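CT296 (Chlamydia trachomatis, PDB 3QH6) is of unknown function but structurally resembles iron(II) and 2-oxoglutarate-dependent enzymes. Local coordinates at residues His18-Phe23 against Glu131-Val136. Residues are numbered along the deposited sequence; the frame is centred on the assembly and turned at random.
Sequences HGHILF and EYPQDV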
loop_
_atom_site.group_PDB
_atom_site.type_symbol
_atom_site.label_atom_id
_atom_site.label_comp_id
_atom_site.label_asym_id
_atom_site.label_seq_id
_atom_site.Cartn_x
_atom_site.Cartn_y
_atom_site.Cartn_z
ATOM N N HIS A 18 -13.162 12.042 -0.647
ATOM C CA HIS A 18 -13.364 10.972 0.336
ATOM C C HIS A 18 -12.198 10.746 1.287
ATOM O O HIS A 18 -12.391 10.173 2.363
ATOM C CB HIS A 18 -13.654 9.645 -0.386
ATOM C CG HIS A 18 -14.883 9.686 -1.224
ATOM N ND1 HIS A 18 -16.150 9.559 -0.692
ATOM C CD2 HIS A 18 -15.053 9.915 -2.547
ATOM C CE1 HIS A 18 -17.045 9.670 -1.658
ATOM N NE2 HIS A 18 -16.407 9.889 -2.794
ATOM N N GLY A 19 -11.004 11.198 0.914
ATOM C CA GLY A 19 -9.787 10.902 1.677
ATOM C C GLY A 19 -9.158 9.517 1.482
ATOM O O GLY A 19 -8.260 9.123 2.205
ATOM N N HIS A 20 -9.624 8.761 0.482
ATOM C CA HIS A 20 -8.997 7.511 0.166
ATOM C C HIS A 20 -9.385 7.220 -1.275
ATOM O O HIS A 20 -10.336 7.821 -1.802
ATOM C CB HIS A 20 -9.497 6.357 1.065
ATOM C CG HIS A 20 -10.953 6.026 0.875
ATOM N ND1 HIS A 20 -11.935 6.455 1.748
ATOM C CD2 HIS A 20 -11.591 5.320 -0.091
ATOM C CE1 HIS A 20 -13.119 6.034 1.316
ATOM N NE2 HIS A 20 -12.934 5.336 0.210
ATOM N N ILE A 21 -8.671 6.302 -1.871
ATOM C CA ILE A 21 -9.092 5.759 -3.178
ATOM C C ILE A 21 -8.537 4.357 -3.313
ATOM O O ILE A 21 -7.358 4.091 -3.007
ATOM C CB ILE A 21 -8.625 6.675 -4.345
ATOM C CG1 ILE A 21 -9.059 6.096 -5.685
ATOM C CG2 ILE A 21 -7.099 6.885 -4.337
ATOM C CD1 ILE A 21 -8.925 7.096 -6.881
ATOM N N LEU A 22 -9.382 3.448 -3.784
ATOM C CA LEU A 22 -9.021 2.041 -3.950
ATOM C C LEU A 22 -8.770 1.726 -5.410
ATOM O O LEU A 22 -9.617 2.046 -6.244
ATOM C CB LEU A 22 -10.228 1.190 -3.468
ATOM C CG LEU A 22 -10.091 -0.325 -3.697
ATOM C CD1 LEU A 22 -8.870 -0.876 -2.984
ATOM C CD2 LEU A 22 -11.344 -1.080 -3.229
ATOM N N PHE A 23 -7.638 1.085 -5.727
ATOM C CA PHE A 23 -7.309 0.706 -7.123
ATOM C C PHE A 23 -7.182 -0.787 -7.274
ATOM O O PHE A 23 -6.414 -1.426 -6.547
ATOM C CB PHE A 23 -5.942 1.302 -7.557
ATOM C CG PHE A 23 -5.975 2.777 -7.832
ATOM C CD1 PHE A 23 -5.520 3.687 -6.905
ATOM C CD2 PHE A 23 -6.443 3.251 -9.039
ATOM C CE1 PHE A 23 -5.561 5.045 -7.162
ATOM C CE2 PHE A 23 -6.477 4.602 -9.281
ATOM C CZ PHE A 23 -6.033 5.486 -8.363
ATOM N N GLU A 131 -7.032 7.300 9.925
ATOM C CA GLU A 131 -7.447 5.929 10.300
ATOM C C GLU A 131 -7.860 5.109 9.067
ATOM O O GLU A 131 -8.401 5.653 8.106
ATOM C CB GLU A 131 -8.623 6.002 11.289
ATOM C CG GLU A 131 -8.280 6.881 12.525
ATOM C CD GLU A 131 -8.597 6.206 13.840
ATOM O OE1 GLU A 131 -9.415 5.260 13.837
ATOM O OE2 GLU A 131 -8.031 6.630 14.877
ATOM N N TYR A 132 -7.625 3.806 9.118
ATOM C CA TYR A 132 -8.043 2.921 8.039
ATOM C C TYR A 132 -9.554 3.040 7.843
ATOM O O TYR A 132 -10.318 2.956 8.823
ATOM C CB TYR A 132 -7.653 1.469 8.359
ATOM C CG TYR A 132 -7.855 0.535 7.193
ATOM C CD1 TYR A 132 -7.001 0.594 6.096
ATOM C CD2 TYR A 132 -8.876 -0.413 7.191
ATOM C CE1 TYR A 132 -7.168 -0.243 5.031
ATOM C CE2 TYR A 132 -9.053 -1.260 6.113
ATOM C CZ TYR A 132 -8.192 -1.162 5.037
ATOM O OH TYR A 132 -8.320 -1.982 3.951
ATOM N N PRO A 133 -10.000 3.245 6.587
ATOM C CA PRO A 133 -11.435 3.458 6.336
ATOM C C PRO A 133 -12.235 2.182 6.365
ATOM O O PRO A 133 -11.874 1.180 5.732
ATOM C CB PRO A 133 -11.457 4.070 4.929
ATOM C CG PRO A 133 -10.251 3.609 4.300
ATOM C CD PRO A 133 -9.203 3.512 5.377
ATOM N N GLN A 134 -13.352 2.239 7.081
ATOM C CA GLN A 134 -14.224 1.089 7.238
ATOM C C GLN A 134 -15.136 0.936 6.024
ATOM O O GLN A 134 -15.550 1.923 5.403
ATOM C CB GLN A 134 -15.036 1.225 8.533
ATOM C CG GLN A 134 -14.166 1.274 9.792
ATOM C CD GLN A 134 -13.282 0.042 9.949
ATOM O OE1 GLN A 134 -12.052 0.116 9.846
ATOM N NE2 GLN A 134 -13.908 -1.097 10.202
ATOM N N ASP A 135 -15.421 -0.314 5.679
ATOM C CA ASP A 135 -16.320 -0.635 4.578
ATOM C C ASP A 135 -15.819 -0.110 3.235
ATOM O O ASP A 135 -16.612 0.348 2.414
ATOM C CB ASP A 135 -17.727 -0.092 4.857
ATOM N N VAL A 136 -14.505 -0.164 3.017
ATOM C CA VAL A 136 -13.934 0.153 1.709
ATOM C C VAL A 136 -13.181 -1.069 1.161
ATOM O O VAL A 136 -13.342 -1.430 -0.002
ATOM C CB VAL A 136 -13.006 1.407 1.758
ATOM C CG1 VAL A 136 -12.295 1.610 0.431
ATOM C CG2 VAL A 136 -13.811 2.653 2.110
#
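The imidazole of His20 meets both branches of Val136, and the pair illustrates how a loop can lie against an edge strand with no hydrogen bond between the two. Val136 CG2 lies 3.4 Å from His20 NE2 and 3.5 Å from His20 CE1, while Val136 CG1 sits 3.8 Å from His20 CD2 and equally close to NE2, so the two methyls meet the CD2-NE2-CE1 part of the ring. Their approach is slanted against the ring plane. The valine rotamer explains the division: CG1 stands anti to the backbone N (chi1 173°) and CG2 anti to the carbonyl carbon, which turns both branches to the imidazole. Pro133 meets another part of the same ring, its CB 4.0 Å from His20 ND1, again at a slant. The imidazole is thus bordered by two apolar residues of one loop, and His18 CB lies above one face, displaced toward the rim. Two residues further along the strand, Leu22 adds a looser apolar contact, its CB 4.4 Å from Val136 CG1, and its CD2 methyl comes 3.8 Å from the carbonyl O of Val136. The contact is a modest one near the protein surface. Pro133 and Val136 also touch Leu126 of the neighbouring strand 125-128, which pairs with strand 20-23 through backbone hydrogen bonds such as that between Ile21 and Phe127. His20 and Leu22 point toward the loop, whereas Ile21 between them points away and packs on helix 9-18. This alternation belongs to a beta strand, here the outermost one of an antiparallel sheet with a helix on one side and a loop lying against the other, in a protein assigned to the cupin clan.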